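Local structure of 2-oxoglutarate (2OG) and Fe(II)-dependent oxygenase superfamily protein (Arabidopsis thaliana, 6KWA) at residues Q17-A22 with A127-E132; K46-L51 with Y239-F244; G70-N75 with Q148-K153. The protein probably catalyses the irreversible, 2-oxoglutarate-dependent oxidation of the plant hormone indole-3-acetic acid to inactive 2-oxoindole-3-acetic acid, so contributing to auxin homeostasis. All coordinates share one frame; numbering follows the deposited sequence.

Contact 1: Q17-A22 with A127-E132; sequences QKIREA and ARKLAE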
loop_
_atom_site.group_PDB
_atom_site.type_symbol
_atom_site.label_atom_id
_atom_site.label_comp_id
_atom_site.label_asym_id
_atom_site.label_seq_id
_atom_site.Cartn_x
_atom_site.Cartn_y
_atom_site.Cartn_z
ATOM N N GLN A 17 1.493 -1.300 20.750
ATOM C CA GLN A 17 0.108 -1.159 21.151
ATOM C C GLN A 17 -0.584 -0.084 20.324
ATOM O O GLN A 17 -1.747 -0.242 19.934
ATOM C CB GLN A 17 0.004 -0.841 22.627
ATOM C CG GLN A 17 -1.299 -0.189 22.973
ATOM C CD GLN A 17 -1.636 -0.381 24.409
ATOM O OE1 GLN A 17 -1.630 -1.511 24.907
ATOM N NE2 GLN A 17 -1.927 0.718 25.105
ATOM N N LYS A 18 0.113 1.020 20.076
ATOM C CA LYS A 18 -0.459 2.058 19.222
ATOM C C LYS A 18 -0.712 1.507 17.825
ATOM O O LYS A 18 -1.721 1.824 17.221
ATOM C CB LYS A 18 0.455 3.294 19.155
ATOM C CG LYS A 18 0.221 4.286 20.294
ATOM C CD LYS A 18 1.332 5.333 20.342
ATOM C CE LYS A 18 1.089 6.363 21.433
ATOM N NZ LYS A 18 2.162 7.421 21.410
ATOM N N ILE A 19 0.201 0.695 17.298
ATOM C CA ILE A 19 -0.019 0.127 15.978
ATOM C C ILE A 19 -1.265 -0.765 16.002
ATOM O O ILE A 19 -2.187 -0.621 15.173
ATOM C CB ILE A 19 1.214 -0.639 15.502
ATOM C CG1 ILE A 19 2.270 0.376 15.055
ATOM C CG2 ILE A 19 0.857 -1.586 14.332
ATOM C CD1 ILE A 19 3.706 -0.171 14.970
ATOM N N ARG A 20 -1.315 -1.655 16.971
ATOM C CA ARG A 20 -2.416 -2.588 17.067
ATOM C C ARG A 20 -3.771 -1.866 17.191
ATOM O O ARG A 20 -4.728 -2.232 16.534
ATOM C CB ARG A 20 -2.219 -3.490 18.268
ATOM C CG ARG A 20 -3.451 -4.308 18.618
ATOM C CD ARG A 20 -3.115 -5.295 19.757
ATOM N NE ARG A 20 -4.326 -5.854 20.346
ATOM C CZ ARG A 20 -4.327 -6.726 21.347
ATOM N NH1 ARG A 20 -3.187 -7.122 21.881
ATOM N NH2 ARG A 20 -5.461 -7.197 21.813
ATOM N N GLU A 21 -3.848 -0.808 17.983
ATOM C CA GLU A 21 -5.155 -0.223 18.229
ATOM C C GLU A 21 -5.603 0.619 17.055
ATOM O O GLU A 21 -6.798 0.650 16.741
ATOM C CB GLU A 21 -5.158 0.639 19.502
ATOM C CG GLU A 21 -5.432 -0.167 20.768
ATOM C CD GLU A 21 -4.974 0.522 22.045
ATOM O OE1 GLU A 21 -5.048 1.775 22.130
ATOM O OE2 GLU A 21 -4.597 -0.204 22.988
ATOM N N ALA A 22 -4.654 1.251 16.376
ATOM C CA ALA A 22 -4.970 1.913 15.117
ATOM C C ALA A 22 -5.535 0.919 14.118
ATOM O O ALA A 22 -6.597 1.144 13.512
ATOM C CB ALA A 22 -3.720 2.579 14.547
ATOM N N ALA A 127 4.687 -5.581 9.848
ATOM C CA ALA A 127 4.029 -6.872 10.021
ATOM C C ALA A 127 4.509 -7.563 11.310
ATOM O O ALA A 127 3.701 -8.061 12.089
ATOM C CB ALA A 127 4.295 -7.753 8.828
ATOM N N ARG A 128 5.813 -7.578 11.537
ATOM C CA ARG A 128 6.353 -8.201 12.748
ATOM C C ARG A 128 5.810 -7.469 13.957
ATOM O O ARG A 128 5.424 -8.086 14.953
ATOM C CB ARG A 128 7.881 -8.213 12.768
ATOM C CG ARG A 128 8.451 -8.973 14.001
ATOM C CD ARG A 128 9.949 -9.013 13.953
ATOM N NE ARG A 128 10.400 -9.620 12.700
ATOM C CZ ARG A 128 10.900 -10.849 12.583
ATOM N NH1 ARG A 128 11.085 -11.602 13.659
ATOM N NH2 ARG A 128 11.258 -11.313 11.386
ATOM N N LYS A 129 5.747 -6.143 13.877
ATOM C CA LYS A 129 5.249 -5.388 15.019
ATOM C C LYS A 129 3.789 -5.745 15.353
ATOM O O LYS A 129 3.405 -5.751 16.521
ATOM C CB LYS A 129 5.375 -3.892 14.782
ATOM C CG LYS A 129 6.801 -3.366 14.821
ATOM C CD LYS A 129 6.799 -1.849 14.753
ATOM C CE LYS A 129 8.205 -1.286 14.488
ATOM N NZ LYS A 129 9.153 -1.763 15.485
ATOM N N LEU A 130 2.966 -5.998 14.343
ATOM C CA LEU A 130 1.585 -6.444 14.586
ATOM C C LEU A 130 1.572 -7.790 15.318
ATOM O O LEU A 130 0.775 -8.006 16.214
ATOM C CB LEU A 130 0.821 -6.556 13.286
ATOM C CG LEU A 130 0.224 -5.247 12.784
ATOM C CD1 LEU A 130 -0.143 -5.468 11.340
ATOM C CD2 LEU A 130 -1.019 -4.888 13.596
ATOM N N ALA A 131 2.415 -8.723 14.902
ATOM C CA ALA A 131 2.480 -9.996 15.628
ATOM C C ALA A 131 2.947 -9.745 17.067
ATOM O O ALA A 131 2.432 -10.320 18.025
ATOM C CB ALA A 131 3.398 -10.962 14.935
ATOM N N GLU A 132 3.911 -8.854 17.228
ATOM C CA GLU A 132 4.397 -8.572 18.571
ATOM C C GLU A 132 3.330 -7.935 19.468
ATOM O O GLU A 132 3.282 -8.182 20.676
ATOM C CB GLU A 132 5.636 -7.674 18.496
ATOM C CG GLU A 132 6.873 -8.383 17.870
ATOM C CD GLU A 132 8.076 -7.453 17.739
ATOM O OE1 GLU A 132 7.941 -6.221 17.970
ATOM O OE2 GLU A 132 9.175 -7.955 17.429
#
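Ile19 does most of the apolar work where helix 12-25 meets helix 106-133, because its two branches reach different residues of the partner. The methyl CG2 goes to Leu130, 3.9 Å from CD2 and almost as near to CG, with the two side chains crossing at about a right angle. The longer branch ends on Lys129: Ile19 CD1 lies 3.5 Å from Lys129 CD and also approaches its CB, so it rests against the aliphatic part of the lysine. Divergence of the two branches follows from the first torsion of Ile19 (chi1 -76°), which sets CG1 beside the backbone N and turns CG2 anti to it. Leu130 CD2 reaches further along helix 12-25, to 4.4 Å from Arg20 CA.

Polar groups stay at the margin, and no hydrogen bond joins the two segments. The lysine chain leads its amino group away from Ile19, bending at its last torsion (chi4 -55°). Arg20 sends its guanidinium past Leu130 to the end of helix 106-133, where NH1 bonds to the backbone O of Ser133, while NE forms a salt bridge with Glu24. Glu132 OE1 in turn accepts from Asn16 ND2.

The helices run almost perpendicular, at 92°, with their axes 8.8 Å apart, and Ile5 and Phe29 of neighbouring strands also pack on Ile19. The contact lies away from the metal and 2-oxoglutarate sites, and its chemistry is that of a small hydrocarbon patch bordered by charged and amide groups: dispersion holds its middle, and directional bonds join the two helices around it.

Contact 2: K46-L51 with Y239-F244; sequences KTVIDL and YSIASF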
loop_
_atom_site.group_PDB
_atom_site.type_symbol
_atom_site.label_atom_id
_atom_site.label_comp_id
_atom_site.label_asym_id
_atom_site.label_seq_id
_atom_site.Cartn_x
_atom_site.Cartn_y
_atom_site.Cartn_z
ATOM N N LYS A 46 9.756 11.001 -9.053
ATOM C CA LYS A 46 10.166 11.568 -10.329
ATOM C C LYS A 46 10.284 10.453 -11.368
ATOM O O LYS A 46 9.876 10.617 -12.518
ATOM C CB LYS A 46 11.513 12.284 -10.203
ATOM C CG LYS A 46 11.555 13.504 -9.291
ATOM C CD LYS A 46 12.974 14.112 -9.359
ATOM C CE LYS A 46 13.098 15.409 -8.579
ATOM N NZ LYS A 46 13.108 15.081 -7.118
ATOM N N THR A 47 10.856 9.322 -10.960
ATOM C CA THR A 47 10.978 8.163 -11.852
ATOM C C THR A 47 9.577 7.758 -12.332
ATOM O O THR A 47 9.394 7.444 -13.497
ATOM C CB THR A 47 11.669 6.981 -11.154
ATOM O OG1 THR A 47 12.987 7.365 -10.776
ATOM C CG2 THR A 47 11.764 5.741 -12.042
ATOM N N VAL A 48 8.605 7.777 -11.415
ATOM C CA VAL A 48 7.228 7.393 -11.706
ATOM C C VAL A 48 6.569 8.298 -12.744
ATOM O O VAL A 48 5.907 7.832 -13.671
ATOM C CB VAL A 48 6.349 7.417 -10.432
ATOM C CG1 VAL A 48 4.859 7.446 -10.809
ATOM C CG2 VAL A 48 6.671 6.211 -9.518
ATOM N N ILE A 49 6.714 9.600 -12.547
ATOM C CA ILE A 49 6.219 10.552 -13.509
ATOM C C ILE A 49 6.869 10.256 -14.859
ATOM O O ILE A 49 6.207 10.265 -15.896
ATOM C CB ILE A 49 6.489 11.985 -13.053
ATOM C CG1 ILE A 49 5.684 12.270 -11.784
ATOM C CG2 ILE A 49 6.130 12.967 -14.138
ATOM C CD1 ILE A 49 6.000 13.621 -11.122
ATOM N N ASP A 50 8.160 9.957 -14.842
ATOM C CA ASP A 50 8.863 9.671 -16.076
ATOM C C ASP A 50 8.462 8.324 -16.708
ATOM O O ASP A 50 8.341 8.222 -17.934
ATOM C CB ASP A 50 10.371 9.682 -15.856
ATOM C CG ASP A 50 11.130 9.849 -17.163
ATOM O OD1 ASP A 50 10.888 10.881 -17.827
ATOM O OD2 ASP A 50 11.919 8.959 -17.555
ATOM N N LEU A 51 8.306 7.275 -15.897
ATOM C CA LEU A 51 7.910 5.987 -16.470
ATOM C C LEU A 51 6.556 6.116 -17.172
ATOM O O LEU A 51 6.350 5.517 -18.229
ATOM C CB LEU A 51 7.868 4.883 -15.404
ATOM C CG LEU A 51 9.248 4.536 -14.849
ATOM C CD1 LEU A 51 9.228 3.381 -13.862
ATOM C CD2 LEU A 51 10.220 4.229 -16.001
ATOM N N TYR A 239 0.017 11.427 -8.622
ATOM C CA TYR A 239 0.830 10.223 -8.714
ATOM C C TYR A 239 0.961 9.586 -7.344
ATOM O O TYR A 239 1.209 10.286 -6.386
ATOM C CB TYR A 239 2.215 10.556 -9.248
ATOM C CG TYR A 239 2.209 11.158 -10.640
ATOM C CD1 TYR A 239 2.253 10.351 -11.770
ATOM C CD2 TYR A 239 2.141 12.537 -10.816
ATOM C CE1 TYR A 239 2.232 10.892 -13.029
ATOM C CE2 TYR A 239 2.133 13.099 -12.083
ATOM C CZ TYR A 239 2.180 12.276 -13.187
ATOM O OH TYR A 239 2.166 12.816 -14.452
ATOM N N SER A 240 0.797 8.275 -7.238
ATOM C CA SER A 240 0.966 7.596 -5.946
ATOM C C SER A 240 1.740 6.309 -6.151
ATOM O O SER A 240 1.731 5.713 -7.252
ATOM C CB SER A 240 -0.372 7.334 -5.261
ATOM O OG SER A 240 -1.053 6.254 -5.861
ATOM N N ILE A 241 2.475 5.918 -5.122
ATOM C CA ILE A 241 3.202 4.662 -5.153
ATOM C C ILE A 241 2.673 3.750 -4.059
ATOM O O ILE A 241 2.729 4.128 -2.875
ATOM C CB ILE A 241 4.697 4.874 -4.920
ATOM C CG1 ILE A 241 5.219 5.993 -5.823
ATOM C CG2 ILE A 241 5.412 3.578 -5.084
ATOM C CD1 ILE A 241 6.508 6.670 -5.296
ATOM N N ALA A 242 2.201 2.554 -4.425
ATOM C CA ALA A 242 1.652 1.617 -3.426
ATOM C C ALA A 242 2.458 0.340 -3.398
ATOM O O ALA A 242 2.846 -0.191 -4.453
ATOM C CB ALA A 242 0.185 1.304 -3.713
ATOM N N SER A 243 2.761 -0.136 -2.190
ATOM C CA SER A 243 3.457 -1.408 -2.039
ATOM C C SER A 243 2.614 -2.334 -1.192
ATOM O O SER A 243 2.325 -2.022 -0.057
ATOM C CB SER A 243 4.826 -1.222 -1.412
ATOM O OG SER A 243 5.548 -0.206 -2.079
ATOM N N PHE A 244 2.209 -3.461 -1.761
ATOM C CA PHE A 244 1.277 -4.371 -1.104
ATOM C C PHE A 244 1.979 -5.598 -0.556
ATOM O O PHE A 244 2.578 -6.344 -1.309
ATOM C CB PHE A 244 0.193 -4.851 -2.066
ATOM C CG PHE A 244 -0.595 -3.757 -2.720
ATOM C CD1 PHE A 244 -1.675 -3.184 -2.071
ATOM C CD2 PHE A 244 -0.303 -3.350 -4.016
ATOM C CE1 PHE A 244 -2.425 -2.201 -2.686
ATOM C CE2 PHE A 244 -1.058 -2.366 -4.638
ATOM C CZ PHE A 244 -2.111 -1.795 -3.976
#
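Tyr239 holds CG beside its backbone N and anti to the carbonyl carbon (chi1 -61°), which carries the ring from strand 237-245 to helix 38-51, and Ile49, whose own chi1 of -65° places CG1 beside the backbone N, lays that carbon on the ring face. The result is a well-centred CH-pi contact: Ile49 CG1 stands 3.5 Å from the centroid of the Tyr239 ring and only 7° off the ring normal. Its distances to the ring carbons are therefore nearly equal. The other parts of the isoleucine spread over the same ring, Ile49 CD1 toward Tyr239 CD2 and CE2, and Ile49 CG2 toward the phenol end, where it comes within 4.0 Å of Tyr239 OH. Overall, the two side chains meet at about a right angle.

Val48 splits its two methyls between two strand residues. CG1 approaches the ring obliquely, 4.0 Å from Tyr239 CD1, while CG2 meets Ile241 CG1 at the same separation of 4.0 Å. Tyr239 and Ile241, two positions apart on an extended strand, thus both offer side chains to the helix, and the valine touches the two of them.

Between them, Ser240 directs its side chain to the other face of the sheet, where OG bonds to Asn152 ND2; both residues belong to the 2-oxoglutarate site, although no cosubstrate is bound here. Tyr115 of helix 106-133 adds to the apolar layer around Ile241, and Ile151 of the adjacent strand meets Val48. The helix crosses the strand direction steeply, its axis 9.0 Å away. This layering, with helices packed on the outer face of the major sheet and residues of the 2-oxoglutarate site on the inner one, is that of the double-stranded beta-helix fold of 2-oxoglutarate-dependent oxygenases.

Contact 3: G70-N75 with Q148-K153; sequences GYRAPN and QFRINK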
loop_
_atom_site.group_PDB
_atom_site.type_symbol
_atom_site.label_atom_id
_atom_site.label_comp_id
_atom_site.label_asym_id
_atom_site.label_seq_id
_atom_site.Cartn_x
_atom_site.Cartn_y
_atom_site.Cartn_z
ATOM N N GLY A 70 0.237 -5.997 -13.765
ATOM C CA GLY A 70 0.914 -5.227 -14.795
ATOM C C GLY A 70 0.210 -3.944 -15.186
ATOM O O GLY A 70 -0.530 -3.366 -14.401
ATOM N N TYR A 71 0.435 -3.512 -16.427
ATOM C CA TYR A 71 -0.087 -2.239 -16.904
ATOM C C TYR A 71 -1.587 -2.195 -17.073
ATOM O O TYR A 71 -2.189 -3.150 -17.548
ATOM C CB TYR A 71 0.556 -1.907 -18.249
ATOM C CG TYR A 71 0.097 -0.596 -18.845
ATOM C CD1 TYR A 71 0.226 0.584 -18.145
ATOM C CD2 TYR A 71 -0.449 -0.540 -20.122
ATOM C CE1 TYR A 71 -0.170 1.784 -18.687
ATOM C CE2 TYR A 71 -0.844 0.668 -20.679
ATOM C CZ TYR A 71 -0.703 1.816 -19.958
ATOM O OH TYR A 71 -1.098 3.011 -20.499
ATOM N N ARG A 72 -2.197 -1.075 -16.693
ATOM C CA ARG A 72 -3.594 -0.834 -17.011
ATOM C C ARG A 72 -3.803 0.586 -17.504
ATOM O O ARG A 72 -3.504 1.544 -16.796
ATOM C CB ARG A 72 -4.500 -1.094 -15.799
ATOM C CG ARG A 72 -4.699 -2.551 -15.462
ATOM C CD ARG A 72 -5.371 -3.288 -16.602
ATOM N NE ARG A 72 -5.688 -4.658 -16.222
ATOM C CZ ARG A 72 -4.823 -5.666 -16.233
ATOM N NH1 ARG A 72 -3.572 -5.473 -16.645
ATOM N NH2 ARG A 72 -5.220 -6.878 -15.854
ATOM N N ALA A 73 -4.372 0.718 -18.697
ATOM C CA ALA A 73 -4.729 2.020 -19.219
ATOM C C ALA A 73 -6.115 2.410 -18.737
ATOM O O ALA A 73 -6.949 1.539 -18.464
ATOM C CB ALA A 73 -4.680 2.006 -20.759
ATOM N N PRO A 74 -6.387 3.722 -18.671
ATOM C CA PRO A 74 -7.733 4.189 -18.308
ATOM C C PRO A 74 -8.791 3.644 -19.274
ATOM O O PRO A 74 -8.542 3.518 -20.471
ATOM C CB PRO A 74 -7.633 5.714 -18.428
ATOM C CG PRO A 74 -6.158 6.033 -18.372
ATOM C CD PRO A 74 -5.458 4.835 -18.952
ATOM N N ASN A 75 -9.946 3.268 -18.756
ATOM C CA ASN A 75 -11.014 2.792 -19.621
ATOM C C ASN A 75 -12.344 3.323 -19.131
ATOM O O ASN A 75 -12.393 4.275 -18.361
ATOM C CB ASN A 75 -11.028 1.272 -19.673
ATOM C CG ASN A 75 -11.096 0.654 -18.294
ATOM O OD1 ASN A 75 -11.630 1.250 -17.347
ATOM N ND2 ASN A 75 -10.546 -0.533 -18.168
ATOM N N GLN A 148 3.862 -6.823 -3.782
ATOM C CA GLN A 148 3.512 -6.308 -5.093
ATOM C C GLN A 148 3.688 -4.797 -5.118
ATOM O O GLN A 148 3.314 -4.089 -4.188
ATOM C CB GLN A 148 2.074 -6.679 -5.447
ATOM C CG GLN A 148 1.539 -6.115 -6.761
ATOM C CD GLN A 148 0.151 -6.653 -7.068
ATOM O OE1 GLN A 148 -0.304 -7.595 -6.419
ATOM N NE2 GLN A 148 -0.558 -6.022 -7.999
ATOM N N PHE A 149 4.305 -4.326 -6.190
ATOM C CA PHE A 149 4.562 -2.920 -6.389
ATOM C C PHE A 149 3.557 -2.375 -7.410
ATOM O O PHE A 149 3.306 -3.022 -8.423
ATOM C CB PHE A 149 6.003 -2.787 -6.835
ATOM C CG PHE A 149 6.477 -1.392 -7.021
ATOM C CD1 PHE A 149 6.711 -0.567 -5.931
ATOM C CD2 PHE A 149 6.805 -0.938 -8.295
ATOM C CE1 PHE A 149 7.215 0.718 -6.122
ATOM C CE2 PHE A 149 7.302 0.336 -8.498
ATOM C CZ PHE A 149 7.503 1.173 -7.408
ATOM N N ARG A 150 2.962 -1.213 -7.144
ATOM C CA ARG A 150 2.073 -0.611 -8.125
ATOM C C ARG A 150 2.209 0.899 -8.099
ATOM O O ARG A 150 2.112 1.519 -7.037
ATOM C CB ARG A 150 0.611 -1.000 -7.862
ATOM C CG ARG A 150 -0.322 -0.746 -9.051
ATOM C CD ARG A 150 -1.484 -1.744 -9.123
ATOM N NE ARG A 150 -2.289 -1.590 -10.335
ATOM C CZ ARG A 150 -1.935 -2.087 -11.526
ATOM N NH1 ARG A 150 -0.788 -2.724 -11.660
ATOM N NH2 ARG A 150 -2.705 -1.928 -12.594
ATOM N N ILE A 151 2.397 1.508 -9.264
ATOM C CA ILE A 151 2.488 2.960 -9.313
ATOM C C ILE A 151 1.309 3.451 -10.116
ATOM O O ILE A 151 0.892 2.833 -11.103
ATOM C CB ILE A 151 3.801 3.450 -9.921
ATOM C CG1 ILE A 151 3.984 2.936 -11.348
ATOM C CG2 ILE A 151 4.975 2.998 -9.057
ATOM C CD1 ILE A 151 5.329 3.328 -11.968
ATOM N N ASN A 152 0.766 4.574 -9.690
ATOM C CA ASN A 152 -0.504 5.008 -10.191
ATOM C C ASN A 152 -0.425 6.430 -10.714
ATOM O O ASN A 152 0.296 7.241 -10.141
ATOM C CB ASN A 152 -1.531 4.926 -9.057
ATOM C CG ASN A 152 -1.474 3.582 -8.315
ATOM O OD1 ASN A 152 -1.878 2.552 -8.851
ATOM N ND2 ASN A 152 -0.958 3.594 -7.081
ATOM N N LYS A 153 -1.159 6.715 -11.799
ATOM C CA LYS A 153 -1.319 8.074 -12.343
ATOM C C LYS A 153 -2.800 8.407 -12.422
ATOM O O LYS A 153 -3.550 7.748 -13.160
ATOM C CB LYS A 153 -0.686 8.201 -13.730
ATOM C CG LYS A 153 -0.917 9.550 -14.422
ATOM C CD LYS A 153 0.040 9.765 -15.606
ATOM C CE LYS A 153 -0.491 10.744 -16.633
ATOM N NZ LYS A 153 0.627 11.146 -17.552
#
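The backbone oxygen of Gly70 is gripped by both terminal nitrogens of Arg150, which meet it end-on as a fork closing on one atom. The shorter bond comes from Arg150 NH1, 2.8 Å from Gly70 O and fairly straight at 159°; its donor is tilted somewhat from the carbonyl plane. The second, from Arg150 NH2 to Gly70 O, is longer at 3.2 Å and more bent, yet lies nearly along the C=O axis. The oxygen lies close to the guanidinium plane, as such a fork requires. The side chain leaves its strand with CG anti to the backbone N (chi1 -164°) and, with a bend at chi2, brings the group to the loop.

Strand 147-155 belongs to the major sheet of the double-stranded beta-helix. The loop 70-75 runs beside the outermost strand 81-87, which adjoins 147-155, and Arg150 reaches past that strand to bond the carbonyl of buried Gly70. Tyr81 OH receives a weak hydrogen bond from Arg150 NE and donates in turn to Asn152 OD1; Tyr81 thus connects the arginine, weakly, to a residue of the 2-oxoglutarate site.

Arg72 uses its aliphatic part here: CG lies 3.5 Å from Arg150 NH2, at the edge of the guanidinium. Its own guanidinium is turned 84° from that of Arg150 and led off by a bend at chi2. There Arg72 NH1 donates to Tyr71 O over 2.9 Å, from above the carbonyl plane, and NH2 forms a salt bridge with Asp64, a carboxylate that probably offsets the charge of Arg72 near the like-charged Arg150.

Contacts 2 and 3 share one sheet, their centres 9 Å apart, and meet through neighbouring strands: Ala242 N lies 2.8 Å from Arg150 O, Phe244 N 2.7 Å from Gln148 O, both probable hydrogen bonds, and Tyr239 CE1 packs on Lys153 CD at 3.6 Å. Along the chain, contact 3 is nested inside the loop closed by contact 2. Both adjoin the active site: the bound magnesium is about 9 Å from the side chain of Arg150 and about 12 Å from that of Ile241. Contact 1 lies on the opposite side of the chain's centre, its centre 27 Å from that of contact 2 and 30 Å from that of contact 3, away from the metal and 2-oxoglutarate sites.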